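Local coordinates for SusD superfamily protein (Parabacteroides distasonis, PDB 3OTN) that probably binds carbohydrate at the outer membrane as a SusD-family nutrient-binding protein, at residues L46-M51 and M424-L429; T52-S57 and R435-G440; A189-L194 and A217-E222. All blocks are in the same frame, centred on the assembly; numbering follows the deposited sequence. Where two conformers were deposited one is given.

Contact 1 of 3, residues L46-M51 and M424-L429; sequences LLLEYM and MWFDML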
loop_
_atom_site.group_PDB
_atom_site.type_symbol
_atom_site.label_atom_id
_atom_site.label_comp_id
_atom_site.label_asym_id
_atom_site.label_seq_id
_atom_site.Cartn_x
_atom_site.Cartn_y
_atom_site.Cartn_z
ATOM N N LEU A 46 1.390 9.092 3.162
ATOM C CA LEU A 46 2.065 10.113 2.386
ATOM C C LEU A 46 3.506 9.774 2.058
ATOM O O LEU A 46 3.989 10.225 1.009
ATOM C CB LEU A 46 1.987 11.489 3.066
ATOM C CG LEU A 46 0.628 12.107 3.338
ATOM C CD1 LEU A 46 0.772 13.356 4.164
ATOM C CD2 LEU A 46 -0.183 12.400 2.042
ATOM N N LEU A 47 4.183 9.005 2.922
ATOM C CA LEU A 47 5.591 8.629 2.700
ATOM C C LEU A 47 5.779 7.945 1.360
ATOM O O LEU A 47 6.775 8.185 0.662
ATOM C CB LEU A 47 6.121 7.682 3.806
ATOM C CG LEU A 47 7.626 7.300 3.735
ATOM C CD1 LEU A 47 8.549 8.526 3.881
ATOM C CD2 LEU A 47 8.009 6.242 4.792
ATOM N N LEU A 48 4.818 7.086 1.024
ATOM C CA LEU A 48 4.867 6.272 -0.184
ATOM C C LEU A 48 4.282 6.955 -1.412
ATOM O O LEU A 48 4.330 6.390 -2.489
ATOM C CB LEU A 48 4.179 4.933 0.060
ATOM C CG LEU A 48 4.648 4.106 1.273
ATOM C CD1 LEU A 48 3.810 2.845 1.388
ATOM C CD2 LEU A 48 6.122 3.763 1.202
ATOM N N GLU A 49 3.734 8.155 -1.253
ATOM C CA GLU A 49 3.256 8.951 -2.387
ATOM C C GLU A 49 4.091 10.161 -2.697
ATOM O O GLU A 49 4.062 10.666 -3.832
ATOM C CB GLU A 49 1.807 9.383 -2.152
ATOM C CG GLU A 49 0.825 8.176 -1.965
ATOM C CD GLU A 49 0.769 7.250 -3.173
ATOM O OE1 GLU A 49 0.920 7.712 -4.335
ATOM O OE2 GLU A 49 0.563 6.039 -2.975
ATOM N N TYR A 50 4.815 10.662 -1.710
ATOM C CA TYR A 50 5.539 11.936 -1.917
ATOM C C TYR A 50 6.770 11.873 -2.780
ATOM O O TYR A 50 7.204 12.932 -3.262
ATOM C CB TYR A 50 5.831 12.621 -0.593
ATOM C CG TYR A 50 4.688 13.397 0.043
ATOM C CD1 TYR A 50 3.506 13.707 -0.638
ATOM C CD2 TYR A 50 4.849 13.922 1.323
ATOM C CE1 TYR A 50 2.535 14.504 -0.041
ATOM C CE2 TYR A 50 3.872 14.686 1.923
ATOM C CZ TYR A 50 2.713 14.962 1.242
ATOM O OH TYR A 50 1.777 15.761 1.875
HETATM N N MSE A 51 7.312 10.687 -3.068
HETATM C CA MSE A 51 8.487 10.618 -3.917
HETATM C C MSE A 51 8.210 10.150 -5.336
HETATM O O MSE A 51 9.125 10.169 -6.145
HETATM C CB MSE A 51 9.591 9.760 -3.314
HETATM C CG MSE A 51 10.184 10.327 -2.030
HETATM SE SE MSE A 51 11.103 12.020 -2.300
HETATM C CE MSE A 51 11.986 11.863 -3.937
HETATM N N MSE A 424 2.710 2.378 -6.255
HETATM C CA MSE A 424 3.539 2.936 -7.304
HETATM C C MSE A 424 5.012 3.109 -6.851
HETATM O O MSE A 424 5.946 2.796 -7.612
HETATM C CB MSE A 424 2.926 4.274 -7.760
HETATM C CG MSE A 424 3.615 4.948 -8.888
HETATM SE SE MSE A 424 2.827 6.708 -9.223
HETATM C CE MSE A 424 1.147 6.111 -10.063
ATOM N N TRP A 425 5.223 3.638 -5.644
ATOM C CA TRP A 425 6.595 3.885 -5.166
ATOM C C TRP A 425 7.361 2.540 -5.106
ATOM O O TRP A 425 8.467 2.431 -5.619
ATOM C CB TRP A 425 6.625 4.589 -3.814
ATOM C CG TRP A 425 8.027 4.900 -3.352
ATOM C CD1 TRP A 425 8.642 4.383 -2.272
ATOM C CD2 TRP A 425 8.993 5.723 -4.009
ATOM N NE1 TRP A 425 9.918 4.858 -2.173
ATOM C CE2 TRP A 425 10.165 5.689 -3.226
ATOM C CE3 TRP A 425 8.983 6.486 -5.165
ATOM C CZ2 TRP A 425 11.314 6.387 -3.575
ATOM C CZ3 TRP A 425 10.112 7.173 -5.521
ATOM C CH2 TRP A 425 11.266 7.125 -4.725
ATOM N N PHE A 426 6.730 1.534 -4.525
ATOM C CA PHE A 426 7.311 0.179 -4.483
ATOM C C PHE A 426 7.573 -0.415 -5.894
ATOM O O PHE A 426 8.621 -1.026 -6.115
ATOM C CB PHE A 426 6.426 -0.771 -3.670
ATOM C CG PHE A 426 6.362 -0.448 -2.179
ATOM C CD1 PHE A 426 7.472 0.005 -1.484
ATOM C CD2 PHE A 426 5.170 -0.608 -1.492
ATOM C CE1 PHE A 426 7.401 0.278 -0.110
ATOM C CE2 PHE A 426 5.079 -0.349 -0.140
ATOM C CZ PHE A 426 6.196 0.095 0.560
ATOM N N ASP A 427 6.657 -0.203 -6.840
ATOM C CA ASP A 427 6.932 -0.585 -8.256
ATOM C C ASP A 427 8.206 0.100 -8.827
ATOM O O ASP A 427 9.063 -0.534 -9.459
ATOM C CB ASP A 427 5.759 -0.215 -9.168
ATOM C CG ASP A 427 4.543 -1.067 -8.966
ATOM O OD1 ASP A 427 4.540 -2.058 -8.191
ATOM O OD2 ASP A 427 3.541 -0.739 -9.646
HETATM N N MSE A 428 8.324 1.389 -8.577
HETATM C CA MSE A 428 9.481 2.153 -9.016
HETATM C C MSE A 428 10.793 1.598 -8.428
HETATM O O MSE A 428 11.794 1.509 -9.130
HETATM C CB MSE A 428 9.311 3.647 -8.696
HETATM C CG MSE A 428 8.195 4.334 -9.473
HETATM SE SE MSE A 428 7.956 6.164 -8.838
HETATM C CE MSE A 428 6.657 6.875 -10.119
ATOM N N LEU A 429 10.775 1.206 -7.160
ATOM C CA LEU A 429 11.981 0.684 -6.507
ATOM C C LEU A 429 12.382 -0.703 -7.055
ATOM O O LEU A 429 13.570 -0.965 -7.264
ATOM C CB LEU A 429 11.776 0.606 -4.993
ATOM C CG LEU A 429 11.604 1.948 -4.241
ATOM C CD1 LEU A 429 11.511 1.686 -2.738
ATOM C CD2 LEU A 429 12.759 2.977 -4.555
HETATM O O HOH W 1 3.077 4.578 -3.924
#
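A chi1 of -177° at Trp425 turns the indole away from its own backbone N and toward Met51. Leu48 has its CG beside the backbone N instead (chi1 -53°), which carries its two methyls to the ring end of Phe426. At the indole, Met51 CB sits over one face, 3.5 Å from the centroid of the six-membered ring and 18° off the normal, a CH-pi contact made by the beta carbon because the rest of the selenomethionine chain bends away. The indole thus has Met51 CB on one face and Leu429 CD2, 3.7 Å above the plane, on the other, both set toward the rim. Leu48 straddles the end of Phe426: CD1 and CD2 each stand 3.7 Å from Phe426 CZ.

Leu48 O lies 3.2 Å from Trp425 CB, bringing the loop backbone against the root of the indole. That carbonyl accepts a hydrogen bond from a bridging water, 2.6 Å from Leu48 O; the same water donates to Glu49 OE2 and accepts from Trp425 N at 2.9 Å. Putting an alanine in place of Trp425 would probably open a gap under Met51 CB and leave Leu429 CD2 without the surface it packs on. Outside the pair, Met51 O is bound by Tyr456 OH, and Trp82 and Ile132 of the neighbouring helices touch Leu48. The chemistry implies a mainly apolar joint between the loop and the helix, in which one water satisfies the buried Leu48 carbonyl and links it to the first turn of the helix.

Contact 2 of 3, residues T52-S57 and R435-G440; sequences TGKATS and RDDKSG. With ACT (acetate ion), chain I.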
loop_
_atom_site.group_PDB
_atom_site.type_symbol
_atom_site.label_atom_id
_atom_site.label_comp_id
_atom_site.label_asym_id
_atom_site.label_seq_id
_atom_site.Cartn_x
_atom_site.Cartn_y
_atom_site.Cartn_z
ATOM N N THR A 52 6.963 9.808 -5.665
ATOM C CA THR A 52 6.646 9.367 -7.008
ATOM C C THR A 52 6.785 10.464 -8.041
ATOM O O THR A 52 6.950 10.157 -9.214
ATOM C CB THR A 52 5.206 8.814 -7.170
ATOM O OG1 THR A 52 4.266 9.876 -6.996
ATOM C CG2 THR A 52 4.908 7.690 -6.181
ATOM N N GLY A 53 6.682 11.727 -7.621
ATOM C CA GLY A 53 6.581 12.843 -8.544
ATOM C C GLY A 53 5.206 13.050 -9.175
ATOM O O GLY A 53 5.042 13.918 -10.052
ATOM N N LYS A 54 4.210 12.286 -8.713
ATOM C CA LYS A 54 2.838 12.358 -9.213
ATOM C C LYS A 54 1.848 12.962 -8.205
ATOM O O LYS A 54 0.639 12.989 -8.466
ATOM C CB LYS A 54 2.306 10.967 -9.558
ATOM C CG LYS A 54 3.218 10.047 -10.313
ATOM C CD LYS A 54 3.572 10.507 -11.655
ATOM C CE LYS A 54 4.219 9.368 -12.455
ATOM N NZ LYS A 54 5.143 9.960 -13.469
ATOM N N ALA A 55 2.353 13.440 -7.077
ATOM C CA ALA A 55 1.526 14.066 -6.057
ATOM C C ALA A 55 2.263 15.251 -5.473
ATOM O O ALA A 55 3.493 15.237 -5.346
ATOM C CB ALA A 55 1.206 13.062 -4.945
ATOM N N THR A 56 1.501 16.278 -5.126
ATOM C CA THR A 56 1.985 17.418 -4.359
ATOM C C THR A 56 1.038 17.630 -3.149
ATOM O O THR A 56 0.202 16.754 -2.812
ATOM C CB THR A 56 2.053 18.676 -5.244
ATOM O OG1 THR A 56 0.727 19.037 -5.636
ATOM C CG2 THR A 56 2.830 18.367 -6.497
ATOM N N SER A 57 1.221 18.763 -2.479
ATOM C CA SER A 57 0.457 19.132 -1.299
ATOM C C SER A 57 0.076 20.593 -1.413
ATOM O O SER A 57 0.834 21.372 -1.978
ATOM C CB SER A 57 1.315 18.915 -0.049
ATOM O OG SER A 57 0.587 19.236 1.129
ATOM N N ARG A 435 7.834 6.001 -14.862
ATOM C CA ARG A 435 7.067 6.383 -16.035
ATOM C C ARG A 435 7.086 7.917 -16.194
ATOM O O ARG A 435 6.681 8.641 -15.301
ATOM C CB ARG A 435 5.619 5.894 -15.927
ATOM C CG ARG A 435 4.871 5.966 -17.235
ATOM C CD ARG A 435 3.393 5.613 -17.070
ATOM N NE ARG A 435 2.797 5.354 -18.371
ATOM C CZ ARG A 435 2.348 6.278 -19.213
ATOM N NH1 ARG A 435 2.391 7.590 -18.924
ATOM N NH2 ARG A 435 1.840 5.883 -20.369
ATOM N N ASP A 436 7.565 8.395 -17.334
ATOM C CA ASP A 436 7.567 9.813 -17.642
ATOM C C ASP A 436 6.195 10.236 -18.166
ATOM O O ASP A 436 5.668 9.637 -19.102
ATOM C CB ASP A 436 8.633 10.148 -18.697
ATOM C CG ASP A 436 8.657 11.641 -19.036
ATOM O OD1 ASP A 436 8.958 12.450 -18.143
ATOM O OD2 ASP A 436 8.360 11.981 -20.187
ATOM N N ASP A 437 5.618 11.278 -17.582
ATOM C CA ASP A 437 4.210 11.622 -17.870
ATOM C C ASP A 437 4.020 12.104 -19.322
ATOM O O ASP A 437 3.042 11.743 -19.974
ATOM C CB ASP A 437 3.732 12.703 -16.927
ATOM C CG ASP A 437 3.709 12.259 -15.497
ATOM O OD1 ASP A 437 3.331 11.096 -15.261
ATOM O OD2 ASP A 437 4.059 13.078 -14.611
ATOM N N LYS A 438 4.968 12.895 -19.805
ATOM C CA LYS A 438 4.866 13.516 -21.120
ATOM C C LYS A 438 5.008 12.483 -22.248
ATOM O O LYS A 438 4.225 12.482 -23.189
ATOM C CB LYS A 438 5.929 14.627 -21.277
ATOM N N SER A 439 5.988 11.588 -22.137
ATOM C CA SER A 439 6.326 10.679 -23.252
ATOM C C SER A 439 5.728 9.287 -23.071
ATOM O O SER A 439 5.612 8.530 -24.025
ATOM C CB SER A 439 7.841 10.576 -23.387
ATOM O OG SER A 439 8.397 9.887 -22.285
ATOM N N GLY A 440 5.382 8.941 -21.834
ATOM C CA GLY A 440 4.882 7.618 -21.519
ATOM C C GLY A 440 5.976 6.569 -21.489
ATOM O O GLY A 440 5.679 5.372 -21.353
HETATM C C ACT I . 1.318 9.349 -22.389
HETATM O O ACT I . 1.079 8.850 -21.260
HETATM O OXT ACT I . 1.758 10.507 -22.358
HETATM C CH3 ACT I . 1.120 8.650 -23.705
HETATM O O HOH W 2 3.797 14.202 -12.351
#
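Lys54 and Asp437 reach toward each other from opposite directions and meet at their charged ends, joining the approach to strand 55-56 to the loop between strands 433-435 and 442-444. The lysine chain is bent at chi2 (-64°) and then runs extended, delivering NZ to two acceptors of the 435-440 loop. Lys54 NZ makes a salt bridge to Asp437 OD1 at 2.8 Å, coming from above the carboxylate, 44° out of its plane. The second bond is to the backbone, Lys54 NZ to Arg435 O at 2.7 Å, nearly in line with the carbonyl (C=O...N angle 165°). A water donates both to Asp437 OD2, at 2.5 Å, and to Gly53 O, a second link from Asp437 to the 52-57 segment.

Arg435 points elsewhere. Its extended chain takes the guanidinium away from Lys54, and its NE forms a salt bridge with Asp412. An acetate ion, probably from the crystallisation liquor, has one oxygen at the guanidinium edge, in plane, accepting from Arg435 NH1 at 3.0 Å and from Arg435 NH2 at 3.2 Å. Gly440 CA lies over one face toward its rim. Asp436 OD2 shapes the loop from within, accepting from Ser439 N, an Asx motif, and also from Ser439 OG.

Phe291 touches both Lys54 and Asp437. Gripped by a carboxylate and a carbonyl, the buried ammonium probably stays charged and fixed in direction.

Contact 3 of 3, residues A189-L194 and A217-E222; sequences AVKALL and AKRSLE
Lys191 and Glu222 meet in a salt bridge at the margin of this helix pair, NZ to OE1, modelled at an unusually short 2.5 Å whose exact length is doubtful. Their side chains run obliquely across one another, and the extended glutamate reaches across to the lysine; OE1 does the touching, and OE2 stays 4.0 Å from Lys191 NZ. Next to this pair, Lys191 and Arg219 cross at about a right angle, with Lys191 CD packed at 4.0 Å from Arg219 CG. The aliphatic root of the arginine also rests on the backbone opposite, Arg219 CB standing 3.5 Å from Lys191 O. Leu194 completes the first shell, its CD2 lying 3.6 Å from Arg219 NE and approaching the guanidinium obliquely.

The torsions account for these placements. Both long chains bend at chi2, in opposite senses: Lys191 (-66°) then runs straight to NZ, and the bend of Arg219 (58°) takes its guanidinium past Leu194. The two cationic groups remain apart, Lys191 NZ being 4.8 Å from Arg219 NE.

Glu172 OE2, from helix 156-172, forms salt bridges with both Lys191 NZ and Arg219 NE and so gathers the two cations round one carboxylate. Arg219 NH1 pairs in addition with Glu215, one turn earlier on its own helix.

The segment axes approach to 8.1 Å with 147° between their directions, a roughly antiparallel packing of consecutive helices, consistent with the TPR-like helical pairs of SusD proteins. Helix 156-172 also touches Leu194 and Arg219 through Leu169. Helix 108-133 lies against Val190 and Leu193 through Phe120, and helix 360-375 touches Ala192 and Ser220 through Val363.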
loop_
_atom_site.group_PDB
_atom_site.type_symbol
_atom_site.label_atom_id
_atom_site.label_comp_id
_atom_site.label_asym_id
_atom_site.label_seq_id
_atom_site.Cartn_x
_atom_site.Cartn_y
_atom_site.Cartn_z
ATOM N N ALA A 189 -4.892 -13.659 1.267
ATOM C CA ALA A 189 -3.980 -12.641 1.726
ATOM C C ALA A 189 -2.536 -13.156 1.702
ATOM O O ALA A 189 -1.632 -12.451 1.245
ATOM C CB ALA A 189 -4.377 -12.135 3.189
ATOM N N VAL A 190 -2.334 -14.384 2.184
ATOM C CA VAL A 190 -1.003 -14.992 2.191
ATOM C C VAL A 190 -0.474 -15.120 0.778
ATOM O O VAL A 190 0.698 -14.827 0.530
ATOM C CB VAL A 190 -1.035 -16.428 2.844
ATOM C CG1 VAL A 190 0.274 -17.175 2.585
ATOM C CG2 VAL A 190 -1.375 -16.340 4.317
ATOM N N LYS A 191 -1.319 -15.589 -0.134
ATOM C CA LYS A 191 -0.883 -15.776 -1.536
ATOM C C LYS A 191 -0.616 -14.444 -2.216
ATOM O O LYS A 191 0.322 -14.347 -2.976
ATOM C CB LYS A 191 -1.895 -16.551 -2.401
ATOM C CG LYS A 191 -2.313 -17.888 -1.910
ATOM C CD LYS A 191 -1.234 -18.870 -1.903
ATOM C CE LYS A 191 -1.790 -20.314 -1.597
ATOM N NZ LYS A 191 -0.670 -21.227 -1.793
ATOM N N ALA A 192 -1.422 -13.423 -1.930
ATOM C CA ALA A 192 -1.214 -12.073 -2.507
ATOM C C ALA A 192 0.111 -11.472 -2.027
ATOM O O ALA A 192 0.895 -10.945 -2.819
ATOM C CB ALA A 192 -2.383 -11.148 -2.162
ATOM N N LEU A 193 0.365 -11.557 -0.726
ATOM C CA LEU A 193 1.603 -11.072 -0.165
ATOM C C LEU A 193 2.795 -11.841 -0.687
ATOM O O LEU A 193 3.794 -11.222 -1.067
ATOM C CB LEU A 193 1.602 -11.138 1.363
ATOM C CG LEU A 193 2.879 -10.640 2.060
ATOM C CD1 LEU A 193 3.285 -9.231 1.568
ATOM C CD2 LEU A 193 2.688 -10.675 3.572
ATOM N N LEU A 194 2.696 -13.177 -0.712
ATOM C CA LEU A 194 3.814 -14.003 -1.163
ATOM C C LEU A 194 4.068 -13.795 -2.676
ATOM O O LEU A 194 5.227 -13.779 -3.108
ATOM C CB LEU A 194 3.636 -15.481 -0.779
ATOM C CG LEU A 194 4.788 -16.440 -1.099
ATOM C CD1 LEU A 194 6.131 -15.917 -0.595
ATOM C CD2 LEU A 194 4.518 -17.834 -0.536
ATOM N N ALA A 217 4.166 -15.941 -9.847
ATOM C CA ALA A 217 3.056 -16.281 -10.742
ATOM C C ALA A 217 2.200 -17.461 -10.212
ATOM O O ALA A 217 0.979 -17.410 -10.342
ATOM C CB ALA A 217 3.571 -16.566 -12.191
ATOM N N LYS A 218 2.837 -18.464 -9.587
ATOM C CA LYS A 218 2.142 -19.606 -8.982
ATOM C C LYS A 218 1.095 -19.122 -7.964
ATOM O O LYS A 218 -0.059 -19.597 -7.941
ATOM C CB LYS A 218 3.160 -20.544 -8.281
ATOM C CG LYS A 218 2.624 -21.924 -7.884
ATOM C CD LYS A 218 3.524 -22.686 -6.869
ATOM C CE LYS A 218 4.886 -23.134 -7.438
ATOM N NZ LYS A 218 5.803 -23.785 -6.413
ATOM N N ARG A 219 1.513 -18.187 -7.109
ATOM C CA ARG A 219 0.650 -17.708 -6.034
ATOM C C ARG A 219 -0.508 -16.861 -6.513
ATOM O O ARG A 219 -1.620 -17.058 -6.072
ATOM C CB ARG A 219 1.424 -16.957 -4.952
ATOM C CG ARG A 219 2.039 -17.861 -3.889
ATOM C CD ARG A 219 2.953 -18.859 -4.437
ATOM N NE ARG A 219 3.534 -19.736 -3.440
ATOM C CZ ARG A 219 4.677 -20.400 -3.610
ATOM N NH1 ARG A 219 5.375 -20.292 -4.737
ATOM N NH2 ARG A 219 5.113 -21.201 -2.652
ATOM N N SER A 220 -0.229 -15.896 -7.375
ATOM C CA SER A 220 -1.295 -15.055 -7.928
ATOM C C SER A 220 -2.288 -15.884 -8.753
ATOM O O SER A 220 -3.505 -15.613 -8.704
ATOM C CB SER A 220 -0.706 -13.861 -8.699
ATOM O OG SER A 220 0.284 -14.300 -9.605
ATOM N N LEU A 221 -1.785 -16.892 -9.493
ATOM C CA LEU A 221 -2.647 -17.791 -10.262
ATOM C C LEU A 221 -3.574 -18.583 -9.342
ATOM O O LEU A 221 -4.752 -18.753 -9.668
ATOM C CB LEU A 221 -1.856 -18.769 -11.126
ATOM C CG LEU A 221 -2.659 -19.558 -12.169
ATOM C CD1 LEU A 221 -3.416 -18.641 -13.089
ATOM C CD2 LEU A 221 -1.709 -20.431 -12.983
ATOM N N GLU A 222 -3.058 -19.028 -8.189
ATOM C CA GLU A 222 -3.891 -19.718 -7.185
ATOM C C GLU A 222 -5.060 -18.829 -6.757
ATOM O O GLU A 222 -6.203 -19.311 -6.657
ATOM C CB GLU A 222 -3.061 -20.214 -5.975
ATOM C CG GLU A 222 -2.229 -21.498 -6.284
ATOM C CD GLU A 222 -1.110 -21.837 -5.260
ATOM O OE1 GLU A 222 -0.934 -21.139 -4.261
ATOM O OE2 GLU A 222 -0.376 -22.833 -5.464
#

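Contacts 1 and 2 are neighbours, their centres 11 Å apart, and both tie the polypeptide around residues 46-57 to the region 424-440. They touch, Met424 SE lying 3.5 Å from Lys54 CG. Contact 1 lies nearest the centre of the chain and relies on aromatic and aliphatic packing plus one water. Contact 2 is about 18 Å from that centre; its touching residues are buried, yet ionic and backbone bonds carry it. Contact 3, centred about 16 Å from it and buried but for the partly exposed Glu222, stands about 22 Å from contact 1 between centres and joins sequence-adjacent helices. One salt bridge crosses its margin; the aliphatic parts of Lys191 and Arg219 meet beside Leu194.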